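Local structure of hydrolase, isochorismatase family (4L07) at residues Phe29-Thr34 / Ile101-Gly106; Lys52-Leu57 / Asp197-Trp202; Ile66-Ala71 / Val114-Ala119; Val166-Cys171 / Gly191-Ser196. The protein is a maleamate amidase of the isochorismatase family, a hydrolase that probably splits the amide of maleamate to give maleate and ammonia. All coordinates share one frame; numbering follows the deposited sequence.

Contact 1: Phe29-Thr34 / Ile101-Gly106; sequences FSYGFT and IDMATG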
loop_
_atom_site.group_PDB
_atom_site.type_symbol
_atom_site.label_atom_id
_atom_site.label_comp_id
_atom_site.label_asym_id
_atom_site.label_seq_id
_atom_site.Cartn_x
_atom_site.Cartn_y
_atom_site.Cartn_z
ATOM N N PHE A 29 14.169 -10.972 -13.986
ATOM C CA PHE A 29 15.150 -11.631 -14.856
ATOM C C PHE A 29 16.555 -11.413 -14.267
ATOM O O PHE A 29 17.449 -10.872 -14.925
ATOM C CB PHE A 29 15.068 -11.136 -16.312
ATOM C CG PHE A 29 14.058 -11.871 -17.175
ATOM C CD1 PHE A 29 13.684 -13.189 -16.902
ATOM C CD2 PHE A 29 13.519 -11.250 -18.299
ATOM C CE1 PHE A 29 12.767 -13.852 -17.715
ATOM C CE2 PHE A 29 12.602 -11.905 -19.115
ATOM C CZ PHE A 29 12.226 -13.210 -18.821
ATOM N N SER A 30 16.721 -11.815 -13.011
ATOM C CA SER A 30 18.017 -11.818 -12.331
ATOM C C SER A 30 18.652 -13.192 -12.510
ATOM O O SER A 30 17.955 -14.158 -12.829
ATOM C CB SER A 30 17.845 -11.496 -10.846
ATOM O OG SER A 30 17.113 -12.512 -10.184
ATOM N N TYR A 31 19.964 -13.287 -12.308
ATOM C CA TYR A 31 20.658 -14.570 -12.473
ATOM C C TYR A 31 20.082 -15.680 -11.586
ATOM O O TYR A 31 20.059 -16.841 -11.979
ATOM C CB TYR A 31 22.164 -14.417 -12.243
ATOM C CG TYR A 31 22.853 -13.630 -13.336
ATOM C CD1 TYR A 31 22.935 -14.130 -14.641
ATOM C CD2 TYR A 31 23.417 -12.382 -13.074
ATOM C CE1 TYR A 31 23.565 -13.409 -15.646
ATOM C CE2 TYR A 31 24.039 -11.653 -14.074
ATOM C CZ TYR A 31 24.115 -12.174 -15.355
ATOM O OH TYR A 31 24.738 -11.449 -16.343
ATOM N N GLY A 32 19.608 -15.313 -10.398
ATOM C CA GLY A 32 18.974 -16.268 -9.486
ATOM C C GLY A 32 17.797 -17.000 -10.110
ATOM O O GLY A 32 17.501 -18.138 -9.740
ATOM N N PHE A 33 17.141 -16.347 -11.066
ATOM C CA PHE A 33 15.991 -16.912 -11.756
ATOM C C PHE A 33 16.288 -17.364 -13.192
ATOM O O PHE A 33 15.473 -18.057 -13.783
ATOM C CB PHE A 33 14.813 -15.930 -11.730
ATOM C CG PHE A 33 14.296 -15.658 -10.345
ATOM C CD1 PHE A 33 13.459 -16.571 -9.711
ATOM C CD2 PHE A 33 14.662 -14.500 -9.661
ATOM C CE1 PHE A 33 12.993 -16.334 -8.425
ATOM C CE2 PHE A 33 14.199 -14.259 -8.373
ATOM C CZ PHE A 33 13.365 -15.178 -7.755
ATOM N N THR A 34 17.448 -16.988 -13.739
ATOM C CA THR A 34 17.746 -17.248 -15.162
ATOM C C THR A 34 19.006 -18.079 -15.419
ATOM O O THR A 34 19.211 -18.547 -16.547
ATOM C CB THR A 34 17.894 -15.940 -15.966
ATOM O OG1 THR A 34 19.016 -15.204 -15.462
ATOM C CG2 THR A 34 16.633 -15.083 -15.855
ATOM N N ILE A 101 20.731 -8.290 -12.436
ATOM C CA ILE A 101 19.902 -8.457 -13.624
ATOM C C ILE A 101 20.741 -9.145 -14.695
ATOM O O ILE A 101 21.883 -8.755 -14.937
ATOM C CB ILE A 101 19.343 -7.104 -14.133
ATOM C CG1 ILE A 101 18.521 -6.394 -13.035
ATOM C CG2 ILE A 101 18.509 -7.283 -15.399
ATOM C CD1 ILE A 101 17.372 -7.213 -12.463
ATOM N N ASP A 102 20.180 -10.183 -15.305
ATOM C CA ASP A 102 20.879 -10.933 -16.347
ATOM C C ASP A 102 21.188 -10.025 -17.545
ATOM O O ASP A 102 20.300 -9.355 -18.074
ATOM C CB ASP A 102 20.038 -12.145 -16.765
ATOM C CG ASP A 102 20.819 -13.149 -17.600
ATOM O OD1 ASP A 102 21.633 -12.720 -18.440
ATOM O OD2 ASP A 102 20.607 -14.368 -17.418
ATOM N N MET A 103 22.454 -10.007 -17.966
ATOM C CA MET A 103 22.881 -9.153 -19.082
ATOM C C MET A 103 22.183 -9.463 -20.410
ATOM O O MET A 103 22.111 -8.600 -21.284
ATOM C CB MET A 103 24.410 -9.174 -19.249
ATOM C CG MET A 103 25.164 -8.253 -18.295
ATOM S SD MET A 103 24.611 -6.525 -18.282
ATOM C CE MET A 103 25.078 -5.950 -19.917
ATOM N N ALA A 104 21.657 -10.683 -20.545
ATOM C CA ALA A 104 20.912 -11.101 -21.738
ATOM C C ALA A 104 19.638 -10.285 -21.975
ATOM O O ALA A 104 19.086 -10.294 -23.074
ATOM C CB ALA A 104 20.590 -12.594 -21.669
ATOM N N THR A 105 19.175 -9.581 -20.942
ATOM C CA THR A 105 18.021 -8.694 -21.065
ATOM C C THR A 105 18.390 -7.412 -21.809
ATOM O O THR A 105 17.512 -6.680 -22.263
ATOM C CB THR A 105 17.487 -8.269 -19.689
ATOM O OG1 THR A 105 18.495 -7.514 -19.005
ATOM C CG2 THR A 105 17.102 -9.484 -18.864
ATOM N N GLY A 106 19.691 -7.140 -21.898
ATOM C CA GLY A 106 20.195 -5.920 -22.512
ATOM C C GLY A 106 20.032 -4.695 -21.628
ATOM O O GLY A 106 20.066 -3.571 -22.119
#

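Contact 2: Lys52-Leu57 / Asp197-Trp202; sequences KEICDL and DDILKW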
loop_
_atom_site.group_PDB
_atom_site.type_symbol
_atom_site.label_atom_id
_atom_site.label_comp_id
_atom_site.label_asym_id
_atom_site.label_seq_id
_atom_site.Cartn_x
_atom_site.Cartn_y
_atom_site.Cartn_z
ATOM N N LYS A 52 14.407 -8.362 -24.523
ATOM C CA LYS A 52 15.427 -7.381 -24.929
ATOM C C LYS A 52 14.958 -6.546 -26.125
ATOM O O LYS A 52 15.155 -5.332 -26.156
ATOM C CB LYS A 52 16.766 -8.062 -25.239
ATOM C CG LYS A 52 17.884 -7.086 -25.605
ATOM C CD LYS A 52 19.214 -7.799 -25.797
ATOM C CE LYS A 52 20.323 -6.835 -26.216
ATOM N NZ LYS A 52 20.026 -6.121 -27.494
ATOM N N GLU A 53 14.327 -7.201 -27.099
ATOM C CA GLU A 53 13.792 -6.515 -28.277
ATOM C C GLU A 53 12.729 -5.482 -27.895
ATOM O O GLU A 53 12.754 -4.347 -28.372
ATOM C CB GLU A 53 13.228 -7.526 -29.281
ATOM C CG GLU A 53 14.265 -8.496 -29.826
ATOM C CD GLU A 53 13.705 -9.450 -30.868
ATOM O OE1 GLU A 53 12.598 -10.002 -30.662
ATOM O OE2 GLU A 53 14.387 -9.659 -31.894
ATOM N N ILE A 54 11.809 -5.884 -27.021
ATOM C CA ILE A 54 10.764 -4.994 -26.525
ATOM C C ILE A 54 11.354 -3.793 -25.778
ATOM O O ILE A 54 10.987 -2.644 -26.050
ATOM C CB ILE A 54 9.752 -5.758 -25.633
ATOM C CG1 ILE A 54 8.910 -6.716 -26.487
ATOM C CG2 ILE A 54 8.842 -4.790 -24.887
ATOM C CD1 ILE A 54 7.965 -7.598 -25.686
ATOM N N CYS A 55 12.266 -4.070 -24.848
ATOM C CA CYS A 55 12.907 -3.026 -24.041
ATOM C C CYS A 55 13.733 -2.067 -24.900
ATOM O O CYS A 55 13.657 -0.853 -24.716
ATOM C CB CYS A 55 13.775 -3.642 -22.946
ATOM S SG CYS A 55 12.840 -4.459 -21.627
ATOM N N ASP A 56 14.501 -2.612 -25.846
ATOM C CA ASP A 56 15.283 -1.771 -26.768
ATOM C C ASP A 56 14.412 -0.792 -27.551
ATOM O O ASP A 56 14.771 0.379 -27.696
ATOM C CB ASP A 56 16.138 -2.616 -27.723
ATOM C CG ASP A 56 17.332 -3.256 -27.033
ATOM O OD1 ASP A 56 17.551 -3.003 -25.830
ATOM O OD2 ASP A 56 18.064 -4.024 -27.694
ATOM N N LEU A 57 13.268 -1.269 -28.045
ATOM C CA LEU A 57 12.329 -0.414 -28.765
ATOM C C LEU A 57 11.719 0.634 -27.830
ATOM O O LEU A 57 11.755 1.826 -28.124
ATOM C CB LEU A 57 11.212 -1.241 -29.412
ATOM C CG LEU A 57 10.591 -0.868 -30.772
ATOM C CD1 LEU A 57 9.120 -1.251 -30.800
ATOM C CD2 LEU A 57 10.769 0.586 -31.199
ATOM N N ASP A 197 5.857 -10.032 -30.941
ATOM C CA ASP A 197 5.566 -9.474 -32.268
ATOM C C ASP A 197 4.461 -8.415 -32.228
ATOM O O ASP A 197 4.622 -7.329 -32.786
ATOM C CB ASP A 197 5.180 -10.583 -33.257
ATOM C CG ASP A 197 6.386 -11.293 -33.854
ATOM O OD1 ASP A 197 7.537 -10.854 -33.634
ATOM O OD2 ASP A 197 6.174 -12.302 -34.560
ATOM N N ASP A 198 3.348 -8.746 -31.572
ATOM C CA ASP A 198 2.235 -7.819 -31.354
ATOM C C ASP A 198 2.733 -6.583 -30.601
ATOM O O ASP A 198 2.521 -5.459 -31.050
ATOM C CB ASP A 198 1.099 -8.529 -30.588
ATOM C CG ASP A 198 -0.056 -7.594 -30.174
ATOM O OD1 ASP A 198 -1.026 -8.101 -29.572
ATOM O OD2 ASP A 198 -0.026 -6.372 -30.421
ATOM N N ILE A 199 3.401 -6.798 -29.468
ATOM C CA ILE A 199 3.895 -5.692 -28.642
ATOM C C ILE A 199 4.753 -4.727 -29.460
ATOM O O ILE A 199 4.532 -3.519 -29.426
ATOM C CB ILE A 199 4.670 -6.196 -27.396
ATOM C CG1 ILE A 199 3.752 -7.016 -26.472
ATOM C CG2 ILE A 199 5.315 -5.037 -26.635
ATOM C CD1 ILE A 199 2.512 -6.286 -25.981
ATOM N N LEU A 200 5.707 -5.273 -30.210
ATOM C CA LEU A 200 6.640 -4.455 -30.993
ATOM C C LEU A 200 5.915 -3.579 -32.012
ATOM O O LEU A 200 6.181 -2.383 -32.099
ATOM C CB LEU A 200 7.692 -5.330 -31.680
ATOM C CG LEU A 200 8.698 -6.068 -30.793
ATOM C CD1 LEU A 200 9.429 -7.131 -31.604
ATOM C CD2 LEU A 200 9.681 -5.115 -30.117
ATOM N N LYS A 201 4.989 -4.181 -32.760
ATOM C CA LYS A 201 4.176 -3.466 -33.741
ATOM C C LYS A 201 3.339 -2.390 -33.056
ATOM O O LYS A 201 3.245 -1.263 -33.546
ATOM C CB LYS A 201 3.284 -4.456 -34.506
ATOM C CG LYS A 201 2.419 -3.847 -35.599
ATOM C CD LYS A 201 1.611 -4.923 -36.311
ATOM C CE LYS A 201 0.501 -4.331 -37.167
ATOM N NZ LYS A 201 1.022 -3.714 -38.419
ATOM N N TRP A 202 2.759 -2.741 -31.907
ATOM C CA TRP A 202 1.944 -1.817 -31.121
ATOM C C TRP A 202 2.718 -0.621 -30.612
ATOM O O TRP A 202 2.233 0.508 -30.700
ATOM C CB TRP A 202 1.249 -2.552 -29.969
ATOM C CG TRP A 202 0.514 -1.618 -29.040
ATOM C CD1 TRP A 202 -0.616 -0.856 -29.320
ATOM C CD2 TRP A 202 0.858 -1.289 -27.649
ATOM N NE1 TRP A 202 -0.983 -0.109 -28.231
ATOM C CE2 TRP A 202 -0.144 -0.321 -27.198
ATOM C CE3 TRP A 202 1.858 -1.690 -26.765
ATOM C CZ2 TRP A 202 -0.129 0.208 -25.915
ATOM C CZ3 TRP A 202 1.867 -1.148 -25.478
ATOM C CH2 TRP A 202 0.892 -0.223 -25.064
#

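Contact 3: Ile66-Ala71 / Val114-Ala119; sequences IFTTIA and VVKKGA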
loop_
_atom_site.group_PDB
_atom_site.type_symbol
_atom_site.label_atom_id
_atom_site.label_comp_id
_atom_site.label_asym_id
_atom_site.label_seq_id
_atom_site.Cartn_x
_atom_site.Cartn_y
_atom_site.Cartn_z
ATOM N N ILE A 66 11.393 -0.508 -16.733
ATOM C CA ILE A 66 11.741 -0.730 -15.325
ATOM C C ILE A 66 11.962 -2.220 -15.037
ATOM O O ILE A 66 11.100 -3.052 -15.342
ATOM C CB ILE A 66 10.655 -0.160 -14.380
ATOM C CG1 ILE A 66 10.471 1.343 -14.618
ATOM C CG2 ILE A 66 11.019 -0.413 -12.918
ATOM C CD1 ILE A 66 9.189 1.909 -14.041
ATOM N N PHE A 67 13.123 -2.543 -14.466
ATOM C CA PHE A 67 13.465 -3.909 -14.065
ATOM C C PHE A 67 13.237 -4.103 -12.574
ATOM O O PHE A 67 13.463 -3.187 -11.786
ATOM C CB PHE A 67 14.942 -4.196 -14.361
ATOM C CG PHE A 67 15.281 -4.221 -15.825
ATOM C CD1 PHE A 67 15.463 -3.038 -16.542
ATOM C CD2 PHE A 67 15.451 -5.435 -16.485
ATOM C CE1 PHE A 67 15.779 -3.066 -17.895
ATOM C CE2 PHE A 67 15.773 -5.471 -17.837
ATOM C CZ PHE A 67 15.933 -4.286 -18.542
ATOM N N THR A 68 12.804 -5.303 -12.187
ATOM C CA THR A 68 12.665 -5.649 -10.773
ATOM C C THR A 68 13.594 -6.793 -10.387
ATOM O O THR A 68 13.985 -7.602 -11.231
ATOM C CB THR A 68 11.207 -6.011 -10.399
ATOM O OG1 THR A 68 10.916 -7.347 -10.813
ATOM C CG2 THR A 68 10.222 -5.060 -11.060
ATOM N N THR A 69 13.948 -6.844 -9.109
ATOM C CA THR A 69 14.749 -7.927 -8.556
ATOM C C THR A 69 14.320 -8.149 -7.109
ATOM O O THR A 69 13.914 -7.202 -6.417
ATOM C CB THR A 69 16.274 -7.639 -8.663
ATOM O OG1 THR A 69 17.027 -8.819 -8.351
ATOM C CG2 THR A 69 16.699 -6.508 -7.724
ATOM N N ILE A 70 14.380 -9.401 -6.672
ATOM C CA ILE A 70 14.193 -9.745 -5.270
ATOM C C ILE A 70 15.576 -9.802 -4.618
ATOM O O ILE A 70 16.450 -10.556 -5.060
ATOM C CB ILE A 70 13.493 -11.118 -5.105
ATOM C CG1 ILE A 70 12.048 -11.064 -5.636
ATOM C CG2 ILE A 70 13.535 -11.561 -3.646
ATOM C CD1 ILE A 70 11.375 -12.422 -5.772
ATOM N N ALA A 71 15.774 -9.004 -3.574
ATOM C CA ALA A 71 17.033 -9.012 -2.824
ATOM C C ALA A 71 16.779 -8.770 -1.342
ATOM O O ALA A 71 15.946 -7.932 -0.989
ATOM C CB ALA A 71 17.982 -7.956 -3.371
ATOM N N VAL A 114 14.106 -1.723 -9.476
ATOM C CA VAL A 114 13.346 -1.683 -8.227
ATOM C C VAL A 114 13.577 -2.983 -7.448
ATOM O O VAL A 114 13.409 -4.083 -7.987
ATOM C CB VAL A 114 11.836 -1.420 -8.480
ATOM C CG1 VAL A 114 11.333 -2.244 -9.642
ATOM C CG2 VAL A 114 10.997 -1.691 -7.236
ATOM N N VAL A 115 13.984 -2.848 -6.190
ATOM C CA VAL A 115 14.210 -4.007 -5.327
ATOM C C VAL A 115 12.943 -4.258 -4.522
ATOM O O VAL A 115 12.356 -3.325 -3.968
ATOM C CB VAL A 115 15.422 -3.817 -4.384
ATOM C CG1 VAL A 115 15.599 -5.029 -3.475
ATOM C CG2 VAL A 115 16.693 -3.587 -5.185
ATOM N N LYS A 116 12.511 -5.517 -4.494
ATOM C CA LYS A 116 11.310 -5.909 -3.758
ATOM C C LYS A 116 11.575 -7.148 -2.898
ATOM O O LYS A 116 12.581 -7.842 -3.085
ATOM C CB LYS A 116 10.153 -6.161 -4.729
ATOM C CG LYS A 116 10.356 -7.380 -5.616
ATOM C CD LYS A 116 9.250 -7.519 -6.637
ATOM C CE LYS A 116 9.595 -8.530 -7.714
ATOM N NZ LYS A 116 9.348 -9.934 -7.287
ATOM N N LYS A 117 10.656 -7.436 -1.972
ATOM C CA LYS A 117 10.844 -8.523 -1.015
ATOM C C LYS A 117 9.847 -9.670 -1.178
ATOM O O LYS A 117 10.014 -10.721 -0.555
ATOM C CB LYS A 117 10.768 -7.987 0.427
ATOM C CG LYS A 117 11.591 -6.737 0.681
ATOM C CD LYS A 117 13.086 -6.988 0.707
ATOM C CE LYS A 117 13.827 -5.655 0.670
ATOM N NZ LYS A 117 15.297 -5.842 0.760
ATOM N N GLY A 118 8.822 -9.467 -2.006
ATOM C CA GLY A 118 7.797 -10.483 -2.260
ATOM C C GLY A 118 7.672 -10.843 -3.736
ATOM O O GLY A 118 8.601 -10.624 -4.525
ATOM N N ALA A 119 6.511 -11.382 -4.107
ATOM C CA ALA A 119 6.223 -11.779 -5.492
ATOM C C ALA A 119 5.873 -10.591 -6.400
ATOM O O ALA A 119 6.492 -10.398 -7.445
ATOM C CB ALA A 119 5.116 -12.835 -5.524
#

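Contact 4: Val166-Cys171 / Gly191-Ser196; sequences VPADCC and GDVTDS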
loop_
_atom_site.group_PDB
_atom_site.type_symbol
_atom_site.label_atom_id
_atom_site.label_comp_id
_atom_site.label_asym_id
_atom_site.label_seq_id
_atom_site.Cartn_x
_atom_site.Cartn_y
_atom_site.Cartn_z
ATOM N N VAL A 166 0.481 -8.924 -21.597
ATOM C CA VAL A 166 1.492 -9.916 -21.266
ATOM C C VAL A 166 1.904 -10.739 -22.495
ATOM O O VAL A 166 1.138 -11.582 -22.961
ATOM C CB VAL A 166 1.052 -10.815 -20.076
ATOM C CG1 VAL A 166 -0.316 -11.418 -20.316
ATOM C CG2 VAL A 166 2.076 -11.905 -19.789
ATOM N N PRO A 167 3.109 -10.472 -23.032
ATOM C CA PRO A 167 3.624 -11.317 -24.114
ATOM C C PRO A 167 4.087 -12.659 -23.562
ATOM O O PRO A 167 5.086 -12.732 -22.845
ATOM C CB PRO A 167 4.801 -10.506 -24.673
ATOM C CG PRO A 167 5.206 -9.584 -23.573
ATOM C CD PRO A 167 3.961 -9.295 -22.785
ATOM N N ALA A 168 3.346 -13.712 -23.898
ATOM C CA ALA A 168 3.571 -15.052 -23.358
ATOM C C ALA A 168 4.982 -15.564 -23.635
ATOM O O ALA A 168 5.574 -16.259 -22.804
ATOM C CB ALA A 168 2.531 -16.023 -23.907
ATOM N N ASP A 169 5.523 -15.194 -24.795
ATOM C CA ASP A 169 6.868 -15.615 -25.187
ATOM C C ASP A 169 7.983 -14.837 -24.477
ATOM O O ASP A 169 9.161 -15.012 -24.790
ATOM C CB ASP A 169 7.036 -15.577 -26.719
ATOM C CG ASP A 169 6.875 -14.184 -27.305
ATOM O OD1 ASP A 169 7.487 -13.915 -28.363
ATOM O OD2 ASP A 169 6.141 -13.354 -26.730
ATOM N N CYS A 170 7.604 -13.988 -23.519
ATOM C CA CYS A 170 8.550 -13.247 -22.677
ATOM C C CYS A 170 8.470 -13.676 -21.212
ATOM O O CYS A 170 9.143 -13.108 -20.341
ATOM C CB CYS A 170 8.260 -11.753 -22.764
ATOM S SG CYS A 170 8.615 -11.047 -24.377
ATOM N N CYS A 171 7.643 -14.681 -20.954
ATOM C CA CYS A 171 7.411 -15.174 -19.609
ATOM C C CYS A 171 7.979 -16.581 -19.474
ATOM O O CYS A 171 7.640 -17.466 -20.262
ATOM C CB CYS A 171 5.912 -15.152 -19.307
ATOM S SG CYS A 171 5.197 -13.486 -19.285
ATOM N N GLY A 191 -5.592 -9.272 -17.771
ATOM C CA GLY A 191 -4.925 -8.568 -18.862
ATOM C C GLY A 191 -5.059 -9.316 -20.168
ATOM O O GLY A 191 -5.700 -10.359 -20.217
ATOM N N ASP A 192 -4.473 -8.767 -21.230
ATOM C CA ASP A 192 -4.438 -9.462 -22.513
ATOM C C ASP A 192 -3.125 -10.208 -22.714
ATOM O O ASP A 192 -2.047 -9.601 -22.721
ATOM C CB ASP A 192 -4.702 -8.490 -23.674
ATOM C CG ASP A 192 -6.187 -8.363 -24.012
ATOM O OD1 ASP A 192 -7.008 -9.084 -23.404
ATOM O OD2 ASP A 192 -6.538 -7.540 -24.890
ATOM N N VAL A 193 -3.233 -11.526 -22.875
ATOM C CA VAL A 193 -2.102 -12.378 -23.218
ATOM C C VAL A 193 -1.913 -12.331 -24.729
ATOM O O VAL A 193 -2.854 -12.557 -25.498
ATOM C CB VAL A 193 -2.302 -13.834 -22.729
ATOM C CG1 VAL A 193 -1.116 -14.714 -23.105
ATOM C CG2 VAL A 193 -2.530 -13.864 -21.225
ATOM N N THR A 194 -0.689 -12.063 -25.142
ATOM C CA THR A 194 -0.360 -11.861 -26.540
ATOM C C THR A 194 1.080 -12.310 -26.772
ATOM O O THR A 194 1.526 -13.206 -26.096
ATOM C CB THR A 194 -0.652 -10.422 -27.002
ATOM O OG1 THR A 194 -0.399 -10.302 -28.405
ATOM C CG2 THR A 194 0.160 -9.410 -26.218
ATOM N N ASP A 195 1.751 -11.781 -27.787
ATOM C CA ASP A 195 3.159 -12.125 -28.023
ATOM C C ASP A 195 4.013 -10.896 -28.342
ATOM O O ASP A 195 3.479 -9.808 -28.573
ATOM C CB ASP A 195 3.315 -13.233 -29.089
ATOM C CG ASP A 195 2.806 -12.828 -30.470
ATOM O OD1 ASP A 195 2.598 -13.739 -31.298
ATOM O OD2 ASP A 195 2.635 -11.625 -30.758
ATOM N N SER A 196 5.333 -11.079 -28.349
ATOM C CA SER A 196 6.276 -9.970 -28.534
ATOM C C SER A 196 6.120 -9.262 -29.882
ATOM O O SER A 196 6.226 -8.039 -29.949
ATOM C CB SER A 196 7.721 -10.423 -28.307
ATOM O OG SER A 196 8.089 -11.486 -29.169
#

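Contact 1: Phe29-Thr34 / Ile101-Gly106
With CG anti to its backbone N (chi1 -167°), Asp102 brings its carboxylate to Thr34, while Tyr31, its CG anti to the carbonyl carbon (chi1 -70°), lays its ring over the Asp102 backbone. Asp102 CA sits 3.8 Å from the ring centroid in a CH-pi contact over one face, offset toward the rim. The phenol oxygen receives a nearly straight hydrogen bond from the next residue, with Met103 N 3.2 Å from Tyr31 OH. Both carboxylate oxygens have polar neighbours. Thr34 OG1 lies 2.7 Å from Asp102 OD2, its one proton undecided between that oxygen and Ser30 O; Ala104 N, 2.9 Å from Asp102 OD1, meets it from above the carboxylate plane and closes an Asx turn. On the backbone, Asp102 N bonds to Phe29 O at 2.8 Å, in the carbonyl plane. An alanine at Tyr31 would remove the ring over Asp102 CA and the acceptor of Met103 N, and would probably loosen the 101-106 loop against the start of helix 31-34. Arg97 adds a cation-pi contact to Tyr31. Beyond the pair, Phe29, Thr34 and Asp102 pack on Met48 of helix 45-60, and Ile101 and Thr105 on Phe67 of strand 65-70.

Contact 2: Lys52-Leu57 / Asp197-Trp202
Segments 52-57 and 197-202, of helices 45-60 and 196-207, run almost parallel, 8° apart in direction, their axes 9.9 Å apart at closest approach and Ile54 opposite Leu200; no hydrogen bond crosses between them. The contact is therefore carried by carbon, and Leu200 is its centre. Its CG is anti to the carbonyl carbon, and the CD2 branch reaches the facing helix, where it settles 3.8 Å from Ile54 CA and 3.6 Å from Glu53 O. Leu57 closes in from one turn further along: its CD1 is 4.0 Å from Leu200 CD2 and 3.4 Å from Leu200 O, with a chi1 of -145°, off the staggered position. Deeper in, Ile54 keeps an extended outer chain (chi2 175°) and crosses Ile199 obliquely, placing Ile54 CD1 3.8 Å from Ile199 CG2. An alanine at Ile54 would remove the CD1 and CG2 contacts with Ile199 and would probably weaken the join between the two helices and the packing of helix 45-60 on the sheet. Glu53, whose backbone O meets Leu200, pairs its carboxylate with Arg50 of its own helix. Ile54 also meets Ile24, Pro167 and Cys170, and Ile199 meets Leu165, so the helices share an apolar seam over strands 22-27 and 163-172. Two near-parallel helices side by side on one face of a parallel sheet make up part of one of the two helical layers of the three-layer alpha-beta-alpha fold of isochorismatase-like hydrolases.

Contact 3: Ile66-Ala71 / Val114-Ala119
Lys116 NZ is gripped by three partners: Gly118 O, Ala119 O and, in a salt bridge, Asp28 OD2. The bond to Gly118 O, 2.9 Å from Lys116 NZ, lies in the carbonyl plane; Ala119 O is equally far from Lys116 NZ but is approached from 50° above its plane. The lysine chain starts in the crowded position between the backbone N and the carbonyl carbon, runs straight, and bends at its last torsion (chi4 81°), folding the amine back to the carbonyls of its own loop. Ile70 flanks the amine, its CG1 3.4 Å from Lys116 NZ, and Thr68 OG1 approaches Lys116 CE to 3.6 Å. The hydroxyl's hydrogen bond is to Asp28 OD1, so Thr68 is placed to act as a second-shell residue, probably steadying Asp28. The two parallel strands that carry these groups, 30° apart in direction, are stitched together by hydrogen bonds such as Lys116 N to Thr69 O at 2.9 Å. Thr68 and Val114 lie side by side on the face that also bears Ile70 and Lys116; Thr68 CG2 and Val114 CG1 are only 3.3 Å apart, a tight fit. Past the strand ends, Lys117 NZ bonds to Ala71 O at 2.8 Å and salt-bridges Glu76. With Asp28 bound to Lys116 and Cys149 packed against it, the site is consistent with the Asp-Lys-Cys triad of isochorismatase-like cysteine hydrolases, set at the C-terminal ends of parallel strands.

Contact 4: Val166-Cys171 / Gly191-Ser196
Strand 163-172, helix 176-189 and strand 192-194 form a beta-alpha-beta unit, and this contact pairs its two strands in parallel, side by side in the sheet. Val166 bonds through both its N and its O to the same neighbouring strand, straddling Val193: its N bonds to Asp192 O at 2.8 Å and its O receives Thr194 N at 2.9 Å. Ala168 N continues the pattern to Thr194 O, again at 2.9 Å; in all three bonds the donor stands above the carbonyl plane. Val166 and Val193 lie side by side pointing the same way, and Val166 CG1 presses to 3.4 Å from Val193 CG2, tighter than usual for carbons. Where strand 163-172 is broken by a 3-10 turn and strand 192-194 ends, Asp169, its CG in the crowded position (chi1 62°), spreads its carboxylate across Ser196: OD1 takes the hydroxyl, 2.6 Å from Ser196 OG, and OD2 takes the amide, 2.9 Å from Ser196 N. Both use syn lone pairs, so the twin bonds fix the rotation of the carboxylate, and its charge would probably be stabilised by the start of helix 196-207. Asp195 OD2 meanwhile accepts from Asp198 N. At the other end Asp192 forms a salt bridge with Lys85 of the second subunit. The result is the outermost strand of the sheet within this chain passing straight into an N-capped helix, with Asp195 as the N-cap.

In the fold
Contacts 3 and 4 lie at opposite edges of one six-stranded parallel sheet, with centres about 20 Å apart. Contact 3 bears the probable catalytic lysine, and a bound sulfate, probably from the crystallisation liquor, lies about 4 Å from the Ile70 side chain. Contact 1, centred about 12 Å from contact 3, meets it where Ile101 CG2 lies 3.7 Å from Phe67 CD2. Contacts 2 and 4 are closer neighbours, their centres about 11 Å apart, and Ile54 CD1 reaches to 3.7 Å from Cys170 SG. Contact 1 touches both: Thr105 O is 3.4 Å from Lys52 CB in contact 2, and Phe29 CZ 3.4 Å from Cys170 O in contact 4.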